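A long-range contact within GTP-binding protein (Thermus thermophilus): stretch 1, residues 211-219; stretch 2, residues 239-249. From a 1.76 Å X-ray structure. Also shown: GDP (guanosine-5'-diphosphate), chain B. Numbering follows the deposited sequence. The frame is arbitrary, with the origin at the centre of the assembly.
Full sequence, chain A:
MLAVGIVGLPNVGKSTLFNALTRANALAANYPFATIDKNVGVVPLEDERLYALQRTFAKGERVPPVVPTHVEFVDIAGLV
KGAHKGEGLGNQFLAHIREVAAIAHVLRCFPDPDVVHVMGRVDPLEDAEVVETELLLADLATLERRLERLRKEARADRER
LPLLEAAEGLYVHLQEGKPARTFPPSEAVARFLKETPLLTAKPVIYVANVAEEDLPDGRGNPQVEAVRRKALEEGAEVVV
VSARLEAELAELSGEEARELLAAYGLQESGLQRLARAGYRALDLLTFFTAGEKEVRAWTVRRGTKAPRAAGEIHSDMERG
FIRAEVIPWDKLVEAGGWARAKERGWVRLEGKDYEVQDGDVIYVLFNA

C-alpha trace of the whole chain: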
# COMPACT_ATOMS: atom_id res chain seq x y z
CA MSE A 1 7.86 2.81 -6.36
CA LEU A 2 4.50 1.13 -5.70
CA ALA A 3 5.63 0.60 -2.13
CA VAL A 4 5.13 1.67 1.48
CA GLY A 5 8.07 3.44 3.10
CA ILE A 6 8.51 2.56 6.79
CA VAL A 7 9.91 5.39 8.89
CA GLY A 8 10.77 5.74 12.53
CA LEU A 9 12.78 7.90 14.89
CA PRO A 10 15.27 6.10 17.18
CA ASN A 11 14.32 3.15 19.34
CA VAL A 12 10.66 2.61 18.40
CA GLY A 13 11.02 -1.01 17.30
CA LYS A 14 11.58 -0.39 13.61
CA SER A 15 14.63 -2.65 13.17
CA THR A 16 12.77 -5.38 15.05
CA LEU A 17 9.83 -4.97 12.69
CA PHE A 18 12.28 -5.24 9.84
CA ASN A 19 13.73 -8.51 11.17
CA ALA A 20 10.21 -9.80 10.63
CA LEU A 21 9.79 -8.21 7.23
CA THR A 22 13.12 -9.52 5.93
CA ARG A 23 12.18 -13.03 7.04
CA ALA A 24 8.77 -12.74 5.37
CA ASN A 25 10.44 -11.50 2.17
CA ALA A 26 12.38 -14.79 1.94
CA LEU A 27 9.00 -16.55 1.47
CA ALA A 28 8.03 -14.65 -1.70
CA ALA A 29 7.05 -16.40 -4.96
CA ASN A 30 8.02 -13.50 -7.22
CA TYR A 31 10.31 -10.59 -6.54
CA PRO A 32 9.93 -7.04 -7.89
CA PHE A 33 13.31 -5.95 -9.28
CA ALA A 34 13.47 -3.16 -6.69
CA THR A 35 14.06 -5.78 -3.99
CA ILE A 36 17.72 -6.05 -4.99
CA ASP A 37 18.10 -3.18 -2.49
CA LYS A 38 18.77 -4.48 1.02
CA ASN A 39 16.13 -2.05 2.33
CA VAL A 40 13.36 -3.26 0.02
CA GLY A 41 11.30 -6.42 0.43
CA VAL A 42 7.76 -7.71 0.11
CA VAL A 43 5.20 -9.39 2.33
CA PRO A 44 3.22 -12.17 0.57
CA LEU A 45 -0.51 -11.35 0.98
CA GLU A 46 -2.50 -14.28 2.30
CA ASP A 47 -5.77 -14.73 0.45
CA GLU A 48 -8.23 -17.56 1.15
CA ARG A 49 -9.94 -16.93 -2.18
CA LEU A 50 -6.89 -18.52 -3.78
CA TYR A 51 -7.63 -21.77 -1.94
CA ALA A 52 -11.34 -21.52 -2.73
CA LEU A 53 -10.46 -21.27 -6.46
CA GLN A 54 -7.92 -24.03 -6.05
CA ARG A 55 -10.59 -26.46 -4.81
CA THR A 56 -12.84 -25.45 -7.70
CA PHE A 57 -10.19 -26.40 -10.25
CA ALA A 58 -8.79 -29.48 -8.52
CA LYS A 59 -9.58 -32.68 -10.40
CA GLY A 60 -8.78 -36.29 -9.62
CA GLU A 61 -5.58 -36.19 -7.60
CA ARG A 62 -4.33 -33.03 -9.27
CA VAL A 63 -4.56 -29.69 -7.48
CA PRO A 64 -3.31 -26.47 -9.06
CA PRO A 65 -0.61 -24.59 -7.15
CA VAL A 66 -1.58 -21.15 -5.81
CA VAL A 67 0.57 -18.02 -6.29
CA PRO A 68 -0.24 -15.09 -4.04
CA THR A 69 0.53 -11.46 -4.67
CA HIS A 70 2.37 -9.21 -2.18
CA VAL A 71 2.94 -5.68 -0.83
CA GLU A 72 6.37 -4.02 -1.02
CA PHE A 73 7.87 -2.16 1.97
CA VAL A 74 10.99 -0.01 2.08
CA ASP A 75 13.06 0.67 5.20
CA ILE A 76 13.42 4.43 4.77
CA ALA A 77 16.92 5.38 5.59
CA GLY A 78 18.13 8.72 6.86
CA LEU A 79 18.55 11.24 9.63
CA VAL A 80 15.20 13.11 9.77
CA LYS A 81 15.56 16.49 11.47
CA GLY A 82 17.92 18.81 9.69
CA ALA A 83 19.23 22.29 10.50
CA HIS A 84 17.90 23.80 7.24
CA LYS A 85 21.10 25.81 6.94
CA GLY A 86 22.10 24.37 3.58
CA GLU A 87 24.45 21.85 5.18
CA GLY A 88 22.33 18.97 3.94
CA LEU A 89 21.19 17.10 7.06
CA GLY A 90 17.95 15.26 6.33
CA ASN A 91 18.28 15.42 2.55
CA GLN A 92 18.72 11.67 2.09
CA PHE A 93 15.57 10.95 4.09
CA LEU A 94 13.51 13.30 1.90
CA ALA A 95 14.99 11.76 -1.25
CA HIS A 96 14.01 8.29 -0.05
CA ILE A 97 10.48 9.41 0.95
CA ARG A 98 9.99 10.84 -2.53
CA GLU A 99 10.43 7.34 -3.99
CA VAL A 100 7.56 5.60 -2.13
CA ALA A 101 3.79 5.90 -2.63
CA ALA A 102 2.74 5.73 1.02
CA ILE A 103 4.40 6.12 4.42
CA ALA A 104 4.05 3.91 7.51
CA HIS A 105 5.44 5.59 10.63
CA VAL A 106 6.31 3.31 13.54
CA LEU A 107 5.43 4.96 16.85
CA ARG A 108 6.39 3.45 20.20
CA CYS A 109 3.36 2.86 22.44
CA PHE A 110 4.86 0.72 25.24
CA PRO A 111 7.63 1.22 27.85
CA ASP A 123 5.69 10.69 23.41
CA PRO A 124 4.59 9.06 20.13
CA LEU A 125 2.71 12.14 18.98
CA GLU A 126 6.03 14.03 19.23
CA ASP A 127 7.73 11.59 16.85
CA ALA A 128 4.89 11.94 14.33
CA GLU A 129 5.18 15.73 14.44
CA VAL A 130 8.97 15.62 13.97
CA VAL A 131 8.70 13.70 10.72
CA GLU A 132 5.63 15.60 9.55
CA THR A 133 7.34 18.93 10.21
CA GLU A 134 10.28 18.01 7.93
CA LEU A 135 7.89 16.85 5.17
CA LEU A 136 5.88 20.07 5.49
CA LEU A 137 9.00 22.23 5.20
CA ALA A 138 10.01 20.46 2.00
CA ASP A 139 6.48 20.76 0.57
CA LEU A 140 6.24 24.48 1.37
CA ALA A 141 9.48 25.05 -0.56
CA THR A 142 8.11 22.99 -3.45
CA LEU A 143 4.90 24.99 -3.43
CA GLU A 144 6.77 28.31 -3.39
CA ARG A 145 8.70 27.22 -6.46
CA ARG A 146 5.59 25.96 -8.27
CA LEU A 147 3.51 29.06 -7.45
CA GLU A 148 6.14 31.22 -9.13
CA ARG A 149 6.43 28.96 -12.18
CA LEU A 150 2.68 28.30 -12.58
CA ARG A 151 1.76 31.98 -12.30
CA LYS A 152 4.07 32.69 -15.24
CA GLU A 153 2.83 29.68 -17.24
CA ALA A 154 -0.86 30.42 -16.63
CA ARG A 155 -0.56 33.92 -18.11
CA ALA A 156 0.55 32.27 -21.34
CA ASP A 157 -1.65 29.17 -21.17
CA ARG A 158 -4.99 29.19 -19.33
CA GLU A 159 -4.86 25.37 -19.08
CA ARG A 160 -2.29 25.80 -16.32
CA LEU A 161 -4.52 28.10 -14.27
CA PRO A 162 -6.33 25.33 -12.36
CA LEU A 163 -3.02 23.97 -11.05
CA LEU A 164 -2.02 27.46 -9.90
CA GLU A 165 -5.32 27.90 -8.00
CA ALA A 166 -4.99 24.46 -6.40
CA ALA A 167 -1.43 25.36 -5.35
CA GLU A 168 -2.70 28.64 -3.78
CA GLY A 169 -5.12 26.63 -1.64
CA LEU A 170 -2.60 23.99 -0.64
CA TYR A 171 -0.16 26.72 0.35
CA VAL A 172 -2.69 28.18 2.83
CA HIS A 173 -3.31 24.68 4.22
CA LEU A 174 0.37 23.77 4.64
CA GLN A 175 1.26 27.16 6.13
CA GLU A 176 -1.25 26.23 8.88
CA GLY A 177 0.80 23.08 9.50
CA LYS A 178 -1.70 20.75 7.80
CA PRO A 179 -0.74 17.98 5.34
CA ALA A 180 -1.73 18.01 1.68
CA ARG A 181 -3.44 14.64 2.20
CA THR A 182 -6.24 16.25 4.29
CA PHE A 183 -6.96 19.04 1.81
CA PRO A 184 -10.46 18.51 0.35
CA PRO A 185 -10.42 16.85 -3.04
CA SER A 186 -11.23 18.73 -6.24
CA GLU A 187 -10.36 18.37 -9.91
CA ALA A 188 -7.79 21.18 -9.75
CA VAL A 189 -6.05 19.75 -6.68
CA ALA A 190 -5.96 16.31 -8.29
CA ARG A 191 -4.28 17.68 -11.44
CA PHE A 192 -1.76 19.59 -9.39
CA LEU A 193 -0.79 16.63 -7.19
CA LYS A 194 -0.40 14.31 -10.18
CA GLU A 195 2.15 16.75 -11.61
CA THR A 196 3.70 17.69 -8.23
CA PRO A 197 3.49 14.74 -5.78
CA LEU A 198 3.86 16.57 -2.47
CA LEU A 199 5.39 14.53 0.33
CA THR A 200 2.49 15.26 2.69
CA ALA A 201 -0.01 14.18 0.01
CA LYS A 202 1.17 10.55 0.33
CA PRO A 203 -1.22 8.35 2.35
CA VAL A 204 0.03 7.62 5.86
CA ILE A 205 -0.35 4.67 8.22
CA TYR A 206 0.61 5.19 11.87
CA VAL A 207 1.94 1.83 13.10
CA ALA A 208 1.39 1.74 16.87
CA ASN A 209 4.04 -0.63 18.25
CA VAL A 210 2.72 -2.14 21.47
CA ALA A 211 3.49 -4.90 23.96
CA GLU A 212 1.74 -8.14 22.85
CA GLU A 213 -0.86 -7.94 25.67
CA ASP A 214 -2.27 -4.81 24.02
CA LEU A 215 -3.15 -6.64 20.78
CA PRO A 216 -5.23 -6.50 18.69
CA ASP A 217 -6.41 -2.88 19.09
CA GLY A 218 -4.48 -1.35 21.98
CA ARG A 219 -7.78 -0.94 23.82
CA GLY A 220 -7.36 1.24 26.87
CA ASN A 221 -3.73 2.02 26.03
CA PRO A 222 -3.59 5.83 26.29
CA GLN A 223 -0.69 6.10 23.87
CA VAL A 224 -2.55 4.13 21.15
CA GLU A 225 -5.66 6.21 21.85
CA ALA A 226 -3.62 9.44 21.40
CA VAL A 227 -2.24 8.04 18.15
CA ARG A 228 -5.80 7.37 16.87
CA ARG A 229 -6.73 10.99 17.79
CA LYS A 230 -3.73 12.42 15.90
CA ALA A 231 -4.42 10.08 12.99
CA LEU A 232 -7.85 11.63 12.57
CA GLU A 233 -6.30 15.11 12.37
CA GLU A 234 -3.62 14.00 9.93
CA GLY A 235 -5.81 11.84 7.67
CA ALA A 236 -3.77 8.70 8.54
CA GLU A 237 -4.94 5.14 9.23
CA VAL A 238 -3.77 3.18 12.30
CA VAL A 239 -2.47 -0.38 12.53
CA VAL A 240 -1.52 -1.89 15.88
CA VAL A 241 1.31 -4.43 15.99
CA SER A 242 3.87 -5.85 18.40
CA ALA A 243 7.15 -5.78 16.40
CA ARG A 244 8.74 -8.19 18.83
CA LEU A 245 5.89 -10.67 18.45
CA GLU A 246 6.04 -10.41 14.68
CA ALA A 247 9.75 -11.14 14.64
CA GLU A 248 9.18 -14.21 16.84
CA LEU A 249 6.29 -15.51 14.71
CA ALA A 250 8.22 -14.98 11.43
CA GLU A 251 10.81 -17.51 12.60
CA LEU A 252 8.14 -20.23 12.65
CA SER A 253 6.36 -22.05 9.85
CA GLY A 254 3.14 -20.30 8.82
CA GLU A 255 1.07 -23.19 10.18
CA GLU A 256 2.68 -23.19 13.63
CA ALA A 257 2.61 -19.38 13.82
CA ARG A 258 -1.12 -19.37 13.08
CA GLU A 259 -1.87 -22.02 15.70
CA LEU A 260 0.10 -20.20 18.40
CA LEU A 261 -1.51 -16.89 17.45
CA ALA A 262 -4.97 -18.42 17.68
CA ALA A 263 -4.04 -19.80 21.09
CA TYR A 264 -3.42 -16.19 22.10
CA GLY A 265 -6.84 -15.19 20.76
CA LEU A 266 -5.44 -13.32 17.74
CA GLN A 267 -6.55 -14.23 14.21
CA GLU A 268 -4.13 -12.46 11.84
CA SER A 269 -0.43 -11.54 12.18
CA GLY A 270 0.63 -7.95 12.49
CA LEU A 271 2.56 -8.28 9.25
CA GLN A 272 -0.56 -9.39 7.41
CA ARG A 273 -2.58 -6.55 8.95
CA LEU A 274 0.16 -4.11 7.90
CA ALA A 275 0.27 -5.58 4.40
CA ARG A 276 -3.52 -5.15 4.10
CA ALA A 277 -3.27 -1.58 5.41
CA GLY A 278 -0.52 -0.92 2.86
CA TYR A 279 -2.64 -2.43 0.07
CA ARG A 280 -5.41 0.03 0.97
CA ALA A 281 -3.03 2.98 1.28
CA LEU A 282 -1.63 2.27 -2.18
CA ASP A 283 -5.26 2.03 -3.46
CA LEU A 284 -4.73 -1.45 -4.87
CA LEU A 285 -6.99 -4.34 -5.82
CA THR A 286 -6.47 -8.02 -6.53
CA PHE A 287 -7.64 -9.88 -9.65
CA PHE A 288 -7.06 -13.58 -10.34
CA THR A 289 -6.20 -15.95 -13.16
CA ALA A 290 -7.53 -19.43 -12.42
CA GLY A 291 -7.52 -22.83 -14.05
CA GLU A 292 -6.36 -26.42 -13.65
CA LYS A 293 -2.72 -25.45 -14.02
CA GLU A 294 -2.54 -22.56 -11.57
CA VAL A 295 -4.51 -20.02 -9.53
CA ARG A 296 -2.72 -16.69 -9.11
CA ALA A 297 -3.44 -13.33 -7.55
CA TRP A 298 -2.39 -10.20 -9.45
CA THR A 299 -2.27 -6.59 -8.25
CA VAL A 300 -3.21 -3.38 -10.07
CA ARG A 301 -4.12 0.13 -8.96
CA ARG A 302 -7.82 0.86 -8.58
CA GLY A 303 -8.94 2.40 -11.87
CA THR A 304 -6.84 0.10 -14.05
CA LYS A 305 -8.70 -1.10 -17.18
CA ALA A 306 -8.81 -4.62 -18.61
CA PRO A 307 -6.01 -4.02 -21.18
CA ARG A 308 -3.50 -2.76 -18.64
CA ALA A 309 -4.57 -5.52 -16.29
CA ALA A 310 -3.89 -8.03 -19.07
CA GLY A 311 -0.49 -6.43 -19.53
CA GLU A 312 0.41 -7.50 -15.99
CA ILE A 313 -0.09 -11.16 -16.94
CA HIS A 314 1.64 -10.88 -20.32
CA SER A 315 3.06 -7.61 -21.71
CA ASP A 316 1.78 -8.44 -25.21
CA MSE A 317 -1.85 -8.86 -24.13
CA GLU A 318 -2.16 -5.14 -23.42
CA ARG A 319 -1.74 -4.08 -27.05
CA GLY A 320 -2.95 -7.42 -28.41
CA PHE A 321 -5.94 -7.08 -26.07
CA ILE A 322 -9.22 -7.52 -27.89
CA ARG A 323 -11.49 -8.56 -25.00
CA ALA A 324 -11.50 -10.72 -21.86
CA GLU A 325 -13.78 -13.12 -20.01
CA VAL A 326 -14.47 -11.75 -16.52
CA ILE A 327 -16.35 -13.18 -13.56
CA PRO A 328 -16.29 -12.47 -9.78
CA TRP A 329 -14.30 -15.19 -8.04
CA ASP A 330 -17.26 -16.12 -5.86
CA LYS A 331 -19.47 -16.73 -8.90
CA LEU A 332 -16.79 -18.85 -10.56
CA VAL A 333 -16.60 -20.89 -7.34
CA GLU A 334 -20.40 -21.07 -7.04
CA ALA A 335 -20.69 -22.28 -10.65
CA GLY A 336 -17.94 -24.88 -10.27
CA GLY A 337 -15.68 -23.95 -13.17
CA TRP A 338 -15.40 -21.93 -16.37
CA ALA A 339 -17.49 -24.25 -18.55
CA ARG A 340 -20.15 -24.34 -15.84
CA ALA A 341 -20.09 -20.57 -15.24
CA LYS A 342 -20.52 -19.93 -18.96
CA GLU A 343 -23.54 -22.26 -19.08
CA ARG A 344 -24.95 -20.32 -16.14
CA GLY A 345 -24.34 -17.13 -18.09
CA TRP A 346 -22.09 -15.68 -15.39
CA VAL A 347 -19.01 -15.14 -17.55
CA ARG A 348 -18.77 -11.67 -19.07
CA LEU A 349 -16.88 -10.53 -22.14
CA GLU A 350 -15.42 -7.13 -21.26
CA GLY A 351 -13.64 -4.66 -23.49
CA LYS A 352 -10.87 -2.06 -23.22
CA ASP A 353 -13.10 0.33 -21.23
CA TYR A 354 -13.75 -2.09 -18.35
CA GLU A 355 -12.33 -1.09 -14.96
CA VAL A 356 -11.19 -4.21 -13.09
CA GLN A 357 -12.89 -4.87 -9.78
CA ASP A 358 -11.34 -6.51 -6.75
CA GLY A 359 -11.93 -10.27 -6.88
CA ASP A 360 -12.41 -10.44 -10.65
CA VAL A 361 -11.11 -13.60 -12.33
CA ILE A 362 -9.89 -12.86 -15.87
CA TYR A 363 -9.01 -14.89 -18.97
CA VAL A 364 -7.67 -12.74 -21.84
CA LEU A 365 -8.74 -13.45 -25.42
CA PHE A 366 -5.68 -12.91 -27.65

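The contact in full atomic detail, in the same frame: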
# COMPACT_ATOMS: atom_id res chain seq x y z
N ALA A 211 3.11 -3.64 23.32
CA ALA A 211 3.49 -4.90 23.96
C ALA A 211 2.39 -5.88 23.49
O ALA A 211 1.25 -5.47 23.29
CB ALA A 211 3.46 -4.75 25.47
N GLU A 212 2.72 -7.16 23.35
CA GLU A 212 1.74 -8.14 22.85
C GLU A 212 0.40 -8.19 23.58
O GLU A 212 -0.63 -8.49 22.95
CB GLU A 212 2.36 -9.54 22.81
CG GLU A 212 3.04 -9.94 24.09
CD GLU A 212 4.00 -11.11 23.89
OE1 GLU A 212 4.72 -11.13 22.86
OE2 GLU A 212 4.06 -11.98 24.76
N GLU A 213 0.39 -7.91 24.88
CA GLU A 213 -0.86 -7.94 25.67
C GLU A 213 -1.87 -6.90 25.20
O GLU A 213 -3.06 -7.02 25.48
CB GLU A 213 -0.58 -7.69 27.15
CG GLU A 213 0.19 -6.44 27.43
CD GLU A 213 1.69 -6.71 27.61
OE1 GLU A 213 2.25 -7.61 26.92
OE2 GLU A 213 2.29 -6.00 28.45
N ASP A 214 -1.39 -5.86 24.52
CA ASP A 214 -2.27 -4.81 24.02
C ASP A 214 -2.90 -5.11 22.65
O ASP A 214 -3.64 -4.29 22.12
CB ASP A 214 -1.52 -3.48 23.95
CG ASP A 214 -1.51 -2.74 25.28
OD1 ASP A 214 -2.37 -3.06 26.12
OD2 ASP A 214 -0.68 -1.83 25.48
N LEU A 215 -2.58 -6.27 22.06
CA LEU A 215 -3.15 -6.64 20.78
C LEU A 215 -4.56 -7.16 21.03
O LEU A 215 -4.84 -7.73 22.09
CB LEU A 215 -2.29 -7.72 20.09
CG LEU A 215 -0.86 -7.28 19.71
CD1 LEU A 215 -0.05 -8.49 19.22
CD2 LEU A 215 -0.93 -6.17 18.63
N PRO A 216 -5.44 -7.05 20.03
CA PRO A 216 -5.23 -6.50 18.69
C PRO A 216 -5.41 -5.00 18.46
O PRO A 216 -4.92 -4.48 17.46
CB PRO A 216 -6.23 -7.28 17.87
CG PRO A 216 -7.42 -7.26 18.79
CD PRO A 216 -6.80 -7.62 20.15
N ASP A 217 -6.13 -4.30 19.34
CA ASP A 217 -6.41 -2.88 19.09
C ASP A 217 -5.85 -1.84 20.07
O ASP A 217 -6.20 -0.65 19.97
CB ASP A 217 -7.92 -2.65 19.01
CG ASP A 217 -8.61 -3.59 18.04
OD1 ASP A 217 -8.15 -3.71 16.89
OD2 ASP A 217 -9.64 -4.19 18.43
N GLY A 218 -5.03 -2.27 21.01
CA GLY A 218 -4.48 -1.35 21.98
C GLY A 218 -5.60 -0.71 22.79
O GLY A 218 -5.51 0.45 23.19
N ARG A 219 -6.66 -1.47 23.05
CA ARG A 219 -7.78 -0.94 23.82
C ARG A 219 -7.36 -0.49 25.22
O ARG A 219 -6.70 -1.22 25.95
CB ARG A 219 -8.88 -2.00 23.91
CG ARG A 219 -10.12 -1.55 24.68
CD ARG A 219 -11.17 -2.65 24.75
NE ARG A 219 -12.31 -2.23 25.55
CZ ARG A 219 -13.40 -2.98 25.74
NH1 ARG A 219 -13.49 -4.18 25.19
NH2 ARG A 219 -14.40 -2.52 26.49
N VAL A 239 -2.56 1.08 12.45
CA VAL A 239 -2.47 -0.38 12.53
C VAL A 239 -1.69 -0.66 13.80
O VAL A 239 -0.63 -0.07 14.03
CB VAL A 239 -1.70 -1.03 11.38
CG1 VAL A 239 -1.80 -2.56 11.54
CG2 VAL A 239 -2.29 -0.61 10.03
N VAL A 240 -2.21 -1.56 14.63
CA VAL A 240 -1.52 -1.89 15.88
C VAL A 240 -0.79 -3.21 15.75
O VAL A 240 -1.38 -4.22 15.36
CB VAL A 240 -2.53 -1.98 17.05
CG1 VAL A 240 -1.79 -2.26 18.36
CG2 VAL A 240 -3.36 -0.70 17.12
N VAL A 241 0.51 -3.20 16.06
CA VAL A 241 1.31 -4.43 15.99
C VAL A 241 2.29 -4.50 17.16
O VAL A 241 2.57 -3.51 17.82
CB VAL A 241 2.19 -4.47 14.71
CG1 VAL A 241 1.32 -4.18 13.49
CG2 VAL A 241 3.35 -3.47 14.82
N SER A 242 2.79 -5.70 17.43
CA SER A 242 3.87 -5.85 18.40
C SER A 242 5.04 -6.31 17.50
O SER A 242 5.04 -7.45 17.02
CB SER A 242 3.58 -6.96 19.42
OG SER A 242 4.78 -7.26 20.09
N ALA A 243 6.01 -5.44 17.25
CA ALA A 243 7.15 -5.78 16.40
C ALA A 243 7.87 -6.99 16.95
O ALA A 243 8.30 -7.87 16.20
CB ALA A 243 8.13 -4.59 16.34
N ARG A 244 8.05 -7.04 18.26
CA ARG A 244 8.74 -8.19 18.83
C ARG A 244 7.99 -9.49 18.54
O ARG A 244 8.60 -10.50 18.16
CB ARG A 244 8.91 -8.03 20.34
CG ARG A 244 9.63 -9.20 20.97
CD ARG A 244 10.03 -8.90 22.40
NE ARG A 244 10.51 -10.11 23.06
CZ ARG A 244 10.91 -10.17 24.32
NH1 ARG A 244 10.89 -9.07 25.06
NH2 ARG A 244 11.33 -11.32 24.84
N LEU A 245 6.69 -9.47 18.72
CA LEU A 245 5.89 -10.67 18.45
C LEU A 245 6.00 -11.06 16.98
O LEU A 245 6.13 -12.23 16.64
CB LEU A 245 4.43 -10.44 18.80
CG LEU A 245 3.50 -11.64 18.51
CD1 LEU A 245 3.91 -12.82 19.40
CD2 LEU A 245 2.05 -11.24 18.82
N GLU A 246 5.94 -10.08 16.09
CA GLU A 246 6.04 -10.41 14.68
C GLU A 246 7.37 -11.05 14.33
O GLU A 246 7.42 -11.98 13.52
CB GLU A 246 5.84 -9.15 13.80
CG GLU A 246 4.43 -8.57 13.92
CD GLU A 246 3.35 -9.61 13.62
OE1 GLU A 246 2.44 -9.78 14.45
OE2 GLU A 246 3.43 -10.25 12.56
N ALA A 247 8.45 -10.56 14.93
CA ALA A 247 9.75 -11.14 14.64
C ALA A 247 9.79 -12.59 15.12
O ALA A 247 10.36 -13.47 14.45
CB ALA A 247 10.84 -10.34 15.31
N GLU A 248 9.20 -12.84 16.29
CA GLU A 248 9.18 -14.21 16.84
C GLU A 248 8.34 -15.15 15.96
O GLU A 248 8.76 -16.25 15.62
CB GLU A 248 8.64 -14.20 18.27
CG GLU A 248 9.56 -13.45 19.23
CD GLU A 248 8.92 -13.13 20.56
OE1 GLU A 248 7.70 -13.31 20.70
OE2 GLU A 248 9.65 -12.68 21.48
N LEU A 249 7.15 -14.70 15.56
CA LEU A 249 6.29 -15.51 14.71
C LEU A 249 6.89 -15.81 13.33
O LEU A 249 6.69 -16.90 12.79
CB LEU A 249 4.93 -14.83 14.51
CG LEU A 249 4.05 -14.72 15.76
CD1 LEU A 249 2.91 -13.73 15.49
CD2 LEU A 249 3.47 -16.09 16.12
PB GDP B . 14.71 1.07 16.27
O1B GDP B . 15.73 1.99 16.92
O2B GDP B . 13.36 1.88 15.86
O3B GDP B . 15.23 0.01 15.29
O3A GDP B . 14.19 0.17 17.53
PA GDP B . 14.51 -1.36 17.91
O1A GDP B . 14.05 -2.25 16.84
O2A GDP B . 16.09 -1.56 18.15
O5' GDP B . 13.70 -1.73 19.26
C5' GDP B . 14.18 -0.91 20.34
C4' GDP B . 13.97 -1.67 21.67
O4' GDP B . 12.54 -1.98 21.93
C3' GDP B . 14.65 -3.03 21.74
O3' GDP B . 15.46 -3.54 22.80
C2' GDP B . 13.56 -3.98 21.18
O2' GDP B . 13.81 -5.28 21.76
C1' GDP B . 12.35 -3.46 21.94
N9 GDP B . 11.06 -3.76 21.25
C8 GDP B . 10.74 -3.52 19.93
N7 GDP B . 9.52 -3.89 19.67
C5 GDP B . 8.96 -4.39 20.81
C6 GDP B . 7.68 -4.94 21.14
O6 GDP B . 6.81 -5.02 20.29
N1 GDP B . 7.44 -5.36 22.43
C2 GDP B . 8.43 -5.26 23.39
N2 GDP B . 8.17 -5.69 24.67
N3 GDP B . 9.64 -4.76 23.10
C4 GDP B . 9.94 -4.32 21.84
O HOH W 1 -3.80 -5.44 15.40

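The contact between residues 211-219 and 239-249 of this GTP-binding protein is a small apolar packing of an irregular loop against the end of a strand and the start of a helix, with no direct hydrogen bond between the two stretches and one water bridging their backbones. It illustrates a general principle: a loop can carry its own backbone bonds while a few aliphatic side chains pack it against its neighbour.

The loop supplies its own framework. A short 3-10 segment, 212-214, is tied by Asp-214 N to Ala-211 O (2.9 Å) and Leu-215 N to Glu-212 O (3.1 Å); farther on, Gly-218 N reaches back to Asp-214 O at 2.7 Å. The peptide bond before Pro-216 is cis, and Gly-218 has a positive phi, which by itself favours glycine. As the loop advances, its nearest neighbours run backward along the other stretch: Glu-212 lies by Ser-242, Leu-215 by Val-241 and Asp-217 by Val-240.

Leu-215 is the hub. Its CA-to-CB bond points sideways, but the m,t rotamer carries the branched end inward. Leu-215 CD1 packs against Leu-245 CD2 at 3.5 Å, while Leu-215 CD2 lies 4.0 Å from Val-240 CG1. These are nonpolar contacts that gain by excluding water and by close van der Waals fit. Val-240 points toward the loop and also meets its backbone, with Val-240 CB 3.5 Å from Pro-216 O and Val-240 CG1 4.2 Å from Gly-218 N. Nearby, a water donates to both Pro-216 O (2.5 Å) and Val-240 O (2.7 Å), satisfying two carbonyls that, both being acceptors, could not bond to each other.

Ser-242 shows how one hydroxyl can serve two ends. At the N-cap of the helix, its OG accepts from Leu-245 N at 3.2 Å, occupying an amide that lacks a helical partner, and it donates to O6 of GDP, with OG and O6 3.0 Å apart. Arg-244 N also donates to that oxygen, N to O6 being 3.1 Å, so the helix start both receives the loop and holds the guanine base. Toward the loop, Ser-242 makes packing contacts, its CB lying 3.9 Å from Leu-215 CD1.

At the margin, Glu-212 OE1 lies 3.9 Å from Leu-245 CD1 and 4.3 Å from Glu-248 OE1. The latter approach brings like charges together and offers no attraction; Glu-248 instead finds its counter-ion within its own helix, in a salt bridge from Arg-244 NE to Glu-248 OE2 at 3.1 Å.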